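Ribonucleotide monophosphatase NagD (Escherichia coli, PDB 2C4N) catalyses the magnesium-dependent hydrolysis of ribonucleoside 5'-monophosphates to nucleosides and phosphate, probably alongside a broad range of other phosphorylated compounds, as a HAD-superfamily phosphatase. Local coordinates at residues 3-9 and 195-201; 14-20 and 55-61. All blocks are in the same frame, centred on the assembly; numbering follows the deposited sequence.

Interaction 1: residues 3-9 and 195-201; sequences IKNVICD and ETVIVGD. With MG (magnesium ion), chain B.
Two parallel strands, 5-9 and 196-200, run side by side with axes 4.6 Å apart and 14° between their directions. The register pairs N5 with T196, V6 with V197, I7 with I198 and C8 with V199. Both are extended, and the hydrogen bonds alternate: V197 N to N5 O (3.3 Å, weak), I7 N to V197 O (2.9 Å), V199 N to I7 O (2.8 Å), D9 N to V199 O (2.8 Å). At the start K4, phi/psi -121/-12, breaks the extended run, so that K4 N (2.8 Å) and N5 N (3.1 Å) both donate to E195 O.

Side chains alternate between two faces. On one, V197 in rotamer p puts CG1 into the hollow between I3 CG2 (3.7 Å) and V6 CG2 (3.9 Å), and C8 SG rests 4.0 Å from V199 CB. On the other, I7 (mt) fits between T196 and I198, its CG1 4.1 Å from T196 CG2 and its CG2 4.0 Å from I198 CG1.

At the C-terminal ends D9 (t) and D201 (p) converge: D9 OD2 and D201 OD1, 2.9 Å apart, bind magnesium at 2.2 and 2.3 Å, with waters 2 and 3 and D11 O among the other ligands. D9 OD1 forms a salt bridge with K176, and D201 OD2 accepts a hydrogen bond from V224 N. Carboxylates gathered at the strand ends are the hallmark of the HAD Rossmann-like core.

Strands 38-42 and 216-220 flank the pair; helix 180-189 covers the face of I7, T196 and I198.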
ATOM      1  N   ILE A   3     -12.310  33.507  18.162  1.00 39.39           N
ATOM      2  CA  ILE A   3     -13.268  32.464  17.937  1.00 33.14           C
ATOM      3  C   ILE A   3     -14.689  32.981  17.895  1.00 29.56           C
ATOM      4  O   ILE A   3     -15.149  33.476  18.864  1.00 28.61           O
ATOM      5  CB  ILE A   3     -13.144  31.385  18.958  1.00 31.54           C
ATOM      6  CG1 ILE A   3     -11.780  30.748  18.913  1.00 29.86           C
ATOM      7  CG2 ILE A   3     -14.155  30.363  18.675  1.00 30.56           C
ATOM      8  CD1 ILE A   3     -11.515  29.841  19.988  1.00 29.10           C
ATOM      9  N   LYS A   4     -15.356  32.867  16.750  1.00 29.95           N
ATOM     10  CA  LYS A   4     -16.729  33.344  16.614  1.00 27.49           C
ATOM     11  C   LYS A   4     -17.669  32.212  16.211  1.00 24.42           C
ATOM     12  O   LYS A   4     -18.887  32.365  16.263  1.00 22.49           O
ATOM     13  CB  LYS A   4     -16.802  34.448  15.557  1.00 39.86           C
ATOM     14  CG  LYS A   4     -15.985  35.691  15.872  1.00 43.27           C
ATOM     15  CD  LYS A   4     -16.117  36.715  14.753  1.00 46.21           C
ATOM     16  CE  LYS A   4     -15.324  37.975  15.048  1.00 47.49           C
ATOM     17  NZ  LYS A   4     -15.435  38.956  13.928  1.00 50.39           N
ATOM     18  N   ASN A   5     -17.092  31.081  15.808  1.00 23.31           N
ATOM     19  CA  ASN A   5     -17.868  29.916  15.374  1.00 21.05           C
ATOM     20  C   ASN A   5     -17.227  28.654  15.941  1.00 20.26           C
ATOM     21  O   ASN A   5     -16.023  28.623  16.200  1.00 18.62           O
ATOM     22  CB  ASN A   5     -17.873  29.835  13.846  1.00 23.26           C
ATOM     23  CG  ASN A   5     -18.236  31.154  13.193  1.00 24.90           C
ATOM     24  OD1 ASN A   5     -19.413  31.497  13.061  1.00 25.99           O
ATOM     25  ND2 ASN A   5     -17.220  31.908  12.787  1.00 26.10           N
ATOM     26  N   VAL A   6     -18.021  27.603  16.110  1.00 18.57           N
ATOM     27  CA  VAL A   6     -17.494  26.368  16.671  1.00 17.51           C
ATOM     28  C   VAL A   6     -17.973  25.102  15.976  1.00 17.51           C
ATOM     29  O   VAL A   6     -19.168  24.919  15.768  1.00 17.14           O
ATOM     30  CB  VAL A   6     -17.867  26.229  18.169  1.00 20.03           C
ATOM     31  CG1 VAL A   6     -17.322  24.910  18.723  1.00 19.18           C
ATOM     32  CG2 VAL A   6     -17.320  27.412  18.966  1.00 19.25           C
ATOM     33  N   ILE A   7     -17.024  24.245  15.605  1.00 16.65           N
ATOM     34  CA  ILE A   7     -17.341  22.953  15.010  1.00 16.44           C
ATOM     35  C   ILE A   7     -16.906  21.981  16.097  1.00 16.85           C
ATOM     36  O   ILE A   7     -15.745  21.993  16.519  1.00 18.50           O
ATOM     37  CB  ILE A   7     -16.520  22.649  13.743  1.00 16.63           C
ATOM     38  CG1 ILE A   7     -16.930  23.584  12.604  1.00 15.86           C
ATOM     39  CG2 ILE A   7     -16.743  21.194  13.323  1.00 16.82           C
ATOM     40  CD1 ILE A   7     -16.107  23.379  11.328  1.00 19.25           C
ATOM     41  N   CYS A   8     -17.828  21.157  16.573  1.00 15.66           N
ATOM     42  CA  CYS A   8     -17.483  20.218  17.622  1.00 14.67           C
ATOM     43  C   CYS A   8     -17.812  18.796  17.226  1.00 15.22           C
ATOM     44  O   CYS A   8     -18.952  18.473  16.884  1.00 17.09           O
ATOM     45  CB  CYS A   8     -18.215  20.572  18.920  1.00 17.02           C
ATOM     46  SG  CYS A   8     -17.739  19.561  20.346  1.00 17.85           S
ATOM     47  N   ASP A   9     -16.797  17.943  17.270  1.00 14.76           N
ATOM     48  CA  ASP A   9     -16.984  16.545  16.937  1.00 14.92           C
ATOM     49  C   ASP A   9     -17.886  15.896  17.989  1.00 15.12           C
ATOM     50  O   ASP A   9     -17.920  16.329  19.142  1.00 15.55           O
ATOM     51  CB  ASP A   9     -15.636  15.839  16.890  1.00 16.31           C
ATOM     52  CG  ASP A   9     -15.779  14.369  16.644  1.00 17.80           C
ATOM     53  OD1 ASP A   9     -16.360  13.992  15.603  1.00 18.07           O
ATOM     54  OD2 ASP A   9     -15.321  13.598  17.500  1.00 19.29           O
ATOM     55  N   GLU A 195     -11.842  32.479  12.080  1.00 26.64           N
ATOM     56  CA  GLU A 195     -12.589  32.735  13.313  1.00 26.06           C
ATOM     57  C   GLU A 195     -13.344  31.496  13.773  1.00 24.08           C
ATOM     58  O   GLU A 195     -14.351  31.598  14.470  1.00 22.80           O
ATOM     59  CB  GLU A 195     -13.586  33.886  13.135  1.00 44.13           C
ATOM     60  CG  GLU A 195     -12.965  35.271  13.121  1.00 50.42           C
ATOM     61  CD  GLU A 195     -12.883  35.856  11.732  1.00 54.33           C
ATOM     62  OE1 GLU A 195     -13.948  36.061  11.114  1.00 56.72           O
ATOM     63  OE2 GLU A 195     -11.758  36.111  11.258  1.00 59.20           O
ATOM     64  N   THR A 196     -12.855  30.325  13.386  1.00 20.69           N
ATOM     65  CA  THR A 196     -13.519  29.087  13.764  1.00 19.23           C
ATOM     66  C   THR A 196     -12.559  28.103  14.400  1.00 19.01           C
ATOM     67  O   THR A 196     -11.401  27.989  13.998  1.00 17.77           O
ATOM     68  CB  THR A 196     -14.181  28.421  12.545  1.00 20.44           C
ATOM     69  OG1 THR A 196     -15.080  29.353  11.930  1.00 19.31           O
ATOM     70  CG2 THR A 196     -14.963  27.177  12.966  1.00 19.65           C
ATOM     71  N   VAL A 197     -13.047  27.407  15.417  1.00 19.48           N
ATOM     72  CA  VAL A 197     -12.253  26.407  16.105  1.00 17.60           C
ATOM     73  C   VAL A 197     -12.987  25.088  15.951  1.00 16.88           C
ATOM     74  O   VAL A 197     -14.213  25.060  15.837  1.00 17.99           O
ATOM     75  CB  VAL A 197     -12.126  26.726  17.623  1.00 22.52           C
ATOM     76  CG1 VAL A 197     -13.507  26.733  18.274  1.00 20.65           C
ATOM     77  CG2 VAL A 197     -11.229  25.700  18.306  1.00 21.17           C
ATOM     78  N   ILE A 198     -12.239  23.998  15.899  1.00 17.20           N
ATOM     79  CA  ILE A 198     -12.864  22.693  15.831  1.00 17.03           C
ATOM     80  C   ILE A 198     -12.384  21.944  17.059  1.00 15.02           C
ATOM     81  O   ILE A 198     -11.212  22.029  17.422  1.00 17.51           O
ATOM     82  CB  ILE A 198     -12.481  21.897  14.554  1.00 15.57           C
ATOM     83  CG1 ILE A 198     -13.072  20.481  14.646  1.00 15.92           C
ATOM     84  CG2 ILE A 198     -10.964  21.842  14.384  1.00 14.61           C
ATOM     85  CD1 ILE A 198     -13.027  19.713  13.339  1.00 16.34           C
ATOM     86  N   VAL A 199     -13.301  21.249  17.720  1.00 13.90           N
ATOM     87  CA  VAL A 199     -12.971  20.466  18.903  1.00 14.81           C
ATOM     88  C   VAL A 199     -13.125  19.000  18.507  1.00 14.30           C
ATOM     89  O   VAL A 199     -14.155  18.609  17.959  1.00 13.92           O
ATOM     90  CB  VAL A 199     -13.941  20.765  20.077  1.00 17.07           C
ATOM     91  CG1 VAL A 199     -13.553  19.944  21.296  1.00 16.63           C
ATOM     92  CG2 VAL A 199     -13.923  22.249  20.414  1.00 16.76           C
ATOM     93  N   GLY A 200     -12.101  18.194  18.763  1.00 15.18           N
ATOM     94  CA  GLY A 200     -12.183  16.786  18.408  1.00 15.39           C
ATOM     95  C   GLY A 200     -11.300  15.916  19.273  1.00 14.58           C
ATOM     96  O   GLY A 200     -10.435  16.424  19.987  1.00 16.72           O
ATOM     97  N   ASP A 201     -11.508  14.603  19.203  1.00 13.05           N
ATOM     98  CA  ASP A 201     -10.729  13.664  20.004  1.00 13.03           C
ATOM     99  C   ASP A 201      -9.738  12.842  19.186  1.00 14.70           C
ATOM    100  O   ASP A 201      -8.912  12.128  19.754  1.00 16.45           O
ATOM    101  CB  ASP A 201     -11.658  12.697  20.734  1.00 14.18           C
ATOM    102  CG  ASP A 201     -12.441  11.827  19.779  1.00 16.10           C
ATOM    103  OD1 ASP A 201     -13.112  12.404  18.906  1.00 19.39           O
ATOM    104  OD2 ASP A 201     -12.383  10.582  19.895  1.00 16.20           O
TER
HETATM  105 MG    MG B1251     -14.647  11.470  17.520  1.00 22.83          MG
HETATM  106  O   HOH W   1     -16.561  34.043  10.639  1.00 21.87           O
HETATM  107  O   HOH W   2     -13.839   9.312  17.904  1.00 21.42           O
HETATM  108  O   HOH W   3     -13.077  11.945  15.884  1.00 20.05           O

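Interaction 2: residues 14-20 and 55-61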
ATOM      1  N   LEU A  14     -18.497  14.616  22.881  1.00 15.45           N
ATOM      2  CA  LEU A  14     -19.758  14.982  23.515  1.00 16.76           C
ATOM      3  C   LEU A  14     -20.503  13.740  23.978  1.00 17.40           C
ATOM      4  O   LEU A  14     -21.231  13.770  24.977  1.00 16.89           O
ATOM      5  CB  LEU A  14     -20.630  15.765  22.523  1.00 14.47           C
ATOM      6  CG  LEU A  14     -20.052  17.106  22.046  1.00 15.87           C
ATOM      7  CD1 LEU A  14     -20.963  17.738  21.000  1.00 14.26           C
ATOM      8  CD2 LEU A  14     -19.895  18.033  23.237  1.00 16.12           C
ATOM      9  N   MET A  15     -20.329  12.668  23.236  1.00 17.08           N
ATOM     10  CA  MET A  15     -20.952  11.388  23.541  1.00 18.90           C
ATOM     11  C   MET A  15     -19.982  10.209  23.601  1.00 21.11           C
ATOM     12  O   MET A  15     -19.114  10.089  22.810  1.00 19.69           O
ATOM     13  CB  MET A  15     -22.042  11.065  22.539  1.00 19.72           C
ATOM     14  CG  MET A  15     -23.082  12.093  22.429  1.00 23.70           C
ATOM     15  SD  MET A  15     -24.183  12.244  23.795  1.00 24.67           S
ATOM     16  CE  MET A  15     -25.047  10.951  23.448  1.00 24.78           C
ATOM     17  N   HIS A  16     -20.214   9.321  24.551  1.00 19.87           N
ATOM     18  CA  HIS A  16     -19.753   7.976  24.464  1.00 24.06           C
ATOM     19  C   HIS A  16     -20.882   7.033  24.228  1.00 27.48           C
ATOM     20  O   HIS A  16     -21.628   6.709  25.081  1.00 24.36           O
ATOM     21  CB  HIS A  16     -18.950   7.537  25.661  1.00 28.62           C
ATOM     22  CG  HIS A  16     -17.662   8.257  25.829  1.00 30.52           C
ATOM     23  ND1 HIS A  16     -17.351   8.948  26.963  1.00 32.55           N
ATOM     24  CD2 HIS A  16     -16.603   8.376  25.018  1.00 31.60           C
ATOM     25  CE1 HIS A  16     -16.157   9.469  26.842  1.00 30.75           C
ATOM     26  NE2 HIS A  16     -15.685   9.143  25.666  1.00 31.36           N
ATOM     27  N   ASP A  17     -20.961   6.668  22.978  1.00 28.63           N
ATOM     28  CA  ASP A  17     -22.076   6.006  22.481  1.00 31.39           C
ATOM     29  C   ASP A  17     -23.351   6.746  22.784  1.00 30.63           C
ATOM     30  O   ASP A  17     -23.593   7.796  22.320  1.00 30.43           O
ATOM     31  CB  ASP A  17     -22.143   4.653  23.143  1.00 69.54           C
ATOM     32  CG  ASP A  17     -22.262   3.595  22.202  1.00 75.14           C
ATOM     33  OD1 ASP A  17     -23.404   3.211  21.865  1.00 76.60           O
ATOM     34  OD2 ASP A  17     -21.186   3.126  21.782  1.00 77.42           O
ATOM     35  N   ASN A  18     -24.144   6.152  23.622  1.00 30.53           N
ATOM     36  CA  ASN A  18     -25.381   6.758  23.992  1.00 30.06           C
ATOM     37  C   ASN A  18     -25.421   7.500  25.320  1.00 28.73           C
ATOM     38  O   ASN A  18     -26.442   7.959  25.744  1.00 28.28           O
ATOM     39  CB  ASN A  18     -26.542   5.830  23.719  1.00 38.71           C
ATOM     40  CG  ASN A  18     -26.687   5.469  22.230  1.00 41.11           C
ATOM     41  OD1 ASN A  18     -26.373   6.239  21.346  1.00 42.81           O
ATOM     42  ND2 ASN A  18     -27.182   4.300  21.983  1.00 37.52           N
ATOM     43  N   VAL A  19     -24.237   7.684  25.868  1.00 25.41           N
ATOM     44  CA  VAL A  19     -24.043   8.357  27.148  1.00 23.39           C
ATOM     45  C   VAL A  19     -23.258   9.648  26.931  1.00 21.28           C
ATOM     46  O   VAL A  19     -22.217   9.651  26.277  1.00 21.37           O
ATOM     47  CB  VAL A  19     -23.268   7.465  28.141  1.00 34.52           C
ATOM     48  CG1 VAL A  19     -22.999   8.228  29.425  1.00 36.09           C
ATOM     49  CG2 VAL A  19     -24.064   6.208  28.442  1.00 32.57           C
ATOM     50  N   ALA A  20     -23.760  10.745  27.487  1.00 22.43           N
ATOM     51  CA  ALA A  20     -23.096  12.028  27.330  1.00 22.68           C
ATOM     52  C   ALA A  20     -21.828  12.122  28.157  1.00 21.96           C
ATOM     53  O   ALA A  20     -21.724  11.532  29.238  1.00 22.38           O
ATOM     54  CB  ALA A  20     -24.039  13.163  27.717  1.00 22.03           C
ATOM     55  N   ARG A  55     -31.082  11.247  20.227  1.00 19.98           N
ATOM     56  CA  ARG A  55     -30.018  10.521  20.919  1.00 20.32           C
ATOM     57  C   ARG A  55     -29.421  11.409  22.011  1.00 18.83           C
ATOM     58  O   ARG A  55     -29.191  10.960  23.135  1.00 19.09           O
ATOM     59  CB  ARG A  55     -28.936  10.116  19.914  1.00 22.78           C
ATOM     60  CG  ARG A  55     -27.677   9.522  20.528  1.00 24.75           C
ATOM     61  CD  ARG A  55     -26.630   9.291  19.446  1.00 25.37           C
ATOM     62  NE  ARG A  55     -25.307   8.986  19.988  1.00 24.62           N
ATOM     63  CZ  ARG A  55     -24.187   9.053  19.276  1.00 24.97           C
ATOM     64  NH1 ARG A  55     -24.238   9.412  18.000  1.00 24.73           N
ATOM     65  NH2 ARG A  55     -23.018   8.777  19.836  1.00 22.84           N
ATOM     66  N   PHE A  56     -29.173  12.673  21.677  1.00 18.44           N
ATOM     67  CA  PHE A  56     -28.612  13.629  22.631  1.00 18.30           C
ATOM     68  C   PHE A  56     -29.591  13.908  23.771  1.00 20.73           C
ATOM     69  O   PHE A  56     -29.206  13.941  24.942  1.00 20.17           O
ATOM     70  CB  PHE A  56     -28.272  14.947  21.930  1.00 15.62           C
ATOM     71  CG  PHE A  56     -26.855  15.021  21.411  1.00 17.47           C
ATOM     72  CD1 PHE A  56     -26.366  14.063  20.529  1.00 17.18           C
ATOM     73  CD2 PHE A  56     -26.015  16.057  21.806  1.00 17.09           C
ATOM     74  CE1 PHE A  56     -25.049  14.134  20.044  1.00 19.52           C
ATOM     75  CE2 PHE A  56     -24.703  16.140  21.330  1.00 19.83           C
ATOM     76  CZ  PHE A  56     -24.221  15.173  20.445  1.00 18.40           C
ATOM     77  N   ALA A  57     -30.854  14.112  23.420  1.00 19.83           N
ATOM     78  CA  ALA A  57     -31.886  14.393  24.413  1.00 21.39           C
ATOM     79  C   ALA A  57     -32.068  13.205  25.356  1.00 21.12           C
ATOM     80  O   ALA A  57     -32.265  13.380  26.557  1.00 21.68           O
ATOM     81  CB  ALA A  57     -33.199  14.731  23.719  1.00 21.42           C
ATOM     82  N   THR A  58     -32.006  11.997  24.811  1.00 21.75           N
ATOM     83  CA  THR A  58     -32.147  10.790  25.620  1.00 22.28           C
ATOM     84  C   THR A  58     -31.009  10.751  26.639  1.00 23.66           C
ATOM     85  O   THR A  58     -31.171  10.255  27.757  1.00 22.94           O
ATOM     86  CB  THR A  58     -32.080   9.519  24.742  1.00 24.11           C
ATOM     87  OG1 THR A  58     -33.174   9.515  23.816  1.00 21.91           O
ATOM     88  CG2 THR A  58     -32.142   8.266  25.605  1.00 23.20           C
ATOM     89  N   ALA A  59     -29.859  11.291  26.244  1.00 25.31           N
ATOM     90  CA  ALA A  59     -28.678  11.321  27.102  1.00 26.07           C
ATOM     91  C   ALA A  59     -28.666  12.539  28.016  1.00 26.72           C
ATOM     92  O   ALA A  59     -27.727  12.739  28.785  1.00 26.80           O
ATOM     93  CB  ALA A  59     -27.413  11.299  26.248  1.00 24.63           C
ATOM     94  N   GLY A  60     -29.700  13.366  27.919  1.00 28.64           N
ATOM     95  CA  GLY A  60     -29.777  14.541  28.769  1.00 28.30           C
ATOM     96  C   GLY A  60     -29.206  15.828  28.203  1.00 29.05           C
ATOM     97  O   GLY A  60     -29.080  16.808  28.931  1.00 30.10           O
ATOM     98  N   VAL A  61     -28.860  15.839  26.916  1.00 24.51           N
ATOM     99  CA  VAL A  61     -28.313  17.037  26.279  1.00 24.94           C
ATOM    100  C   VAL A  61     -29.306  17.555  25.241  1.00 24.92           C
ATOM    101  O   VAL A  61     -29.627  16.861  24.275  1.00 23.10           O
ATOM    102  CB  VAL A  61     -26.970  16.745  25.569  1.00 24.76           C
ATOM    103  CG1 VAL A  61     -26.393  18.038  25.016  1.00 23.71           C
ATOM    104  CG2 VAL A  61     -25.993  16.086  26.538  1.00 24.26           C
TER
HETATM  105  O   HOH W   4     -28.686   8.430  23.893  1.00 22.44           O
HETATM  106  O   HOH W   5     -26.005  10.819  29.448  1.00 21.65           O
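Segment 14-20 is a tight beta hairpin: strands 15-16 and 19-20 are joined by a type II' turn from H16 to V19, closed by H16 N to V19 O (2.7 Å) and V19 N to H16 O (2.9 Å). Facing it is the last turn of helix 49-58, which ends in a Schellman motif at G60. There phi is +93°, with V61 N bonded to F56 O (2.8 Å) and G60 N to A57 O (2.9 Å).

The long side chain of R55 reaches across to the turn, where NH2 (2.7 Å) and NE (3.1 Å) both donate to D17 O, which lies at the edge of the guanidinium. NH2 also forms a salt bridge with D11; by similarity, R55 orients that active-site aspartate for proton transfer. Next to this polar clasp, M15 curls (mmm) so that SD sits 4.3 Å above the F56 ring centroid, a Met-aromatic contact over the face, while CE meets A59 CB at 3.7 Å. A20 CB packs on V61 CG2, also at 3.7 Å. Two waters span the remaining gap: water 4 joins N18 O to R55 O, and water 5 joins A20 N to A59 O.

Deeper in, L14 CD1 touches the ring edge of F56 at CE2 (4.1 Å). L14 and F56 both lie on L40 of strand 38-42, L14 and V61 meet L28 of helix 24-33, and F68 packs edge-to-face with F56.

Interaction 1 is buried in the middle of the six-stranded parallel sheet, whereas interaction 2, nested within the loop that interaction 1 closes, is only partly buried and joins a hairpin to a helix end. Regular backbone bonding and branched aliphatic side chains dominate the first; the second relies on one arginine, a sulfur-aromatic contact and bridging waters. Strand 5-9 leads on to the hairpin, so the two meet directly: L14 CD1 lies 3.8 Å from C8 SG, and L14 CG 3.7 Å from D9 O. Both converge on D11, whose backbone O joins the metal site of interaction 1 and whose carboxylate meets R55 of interaction 2.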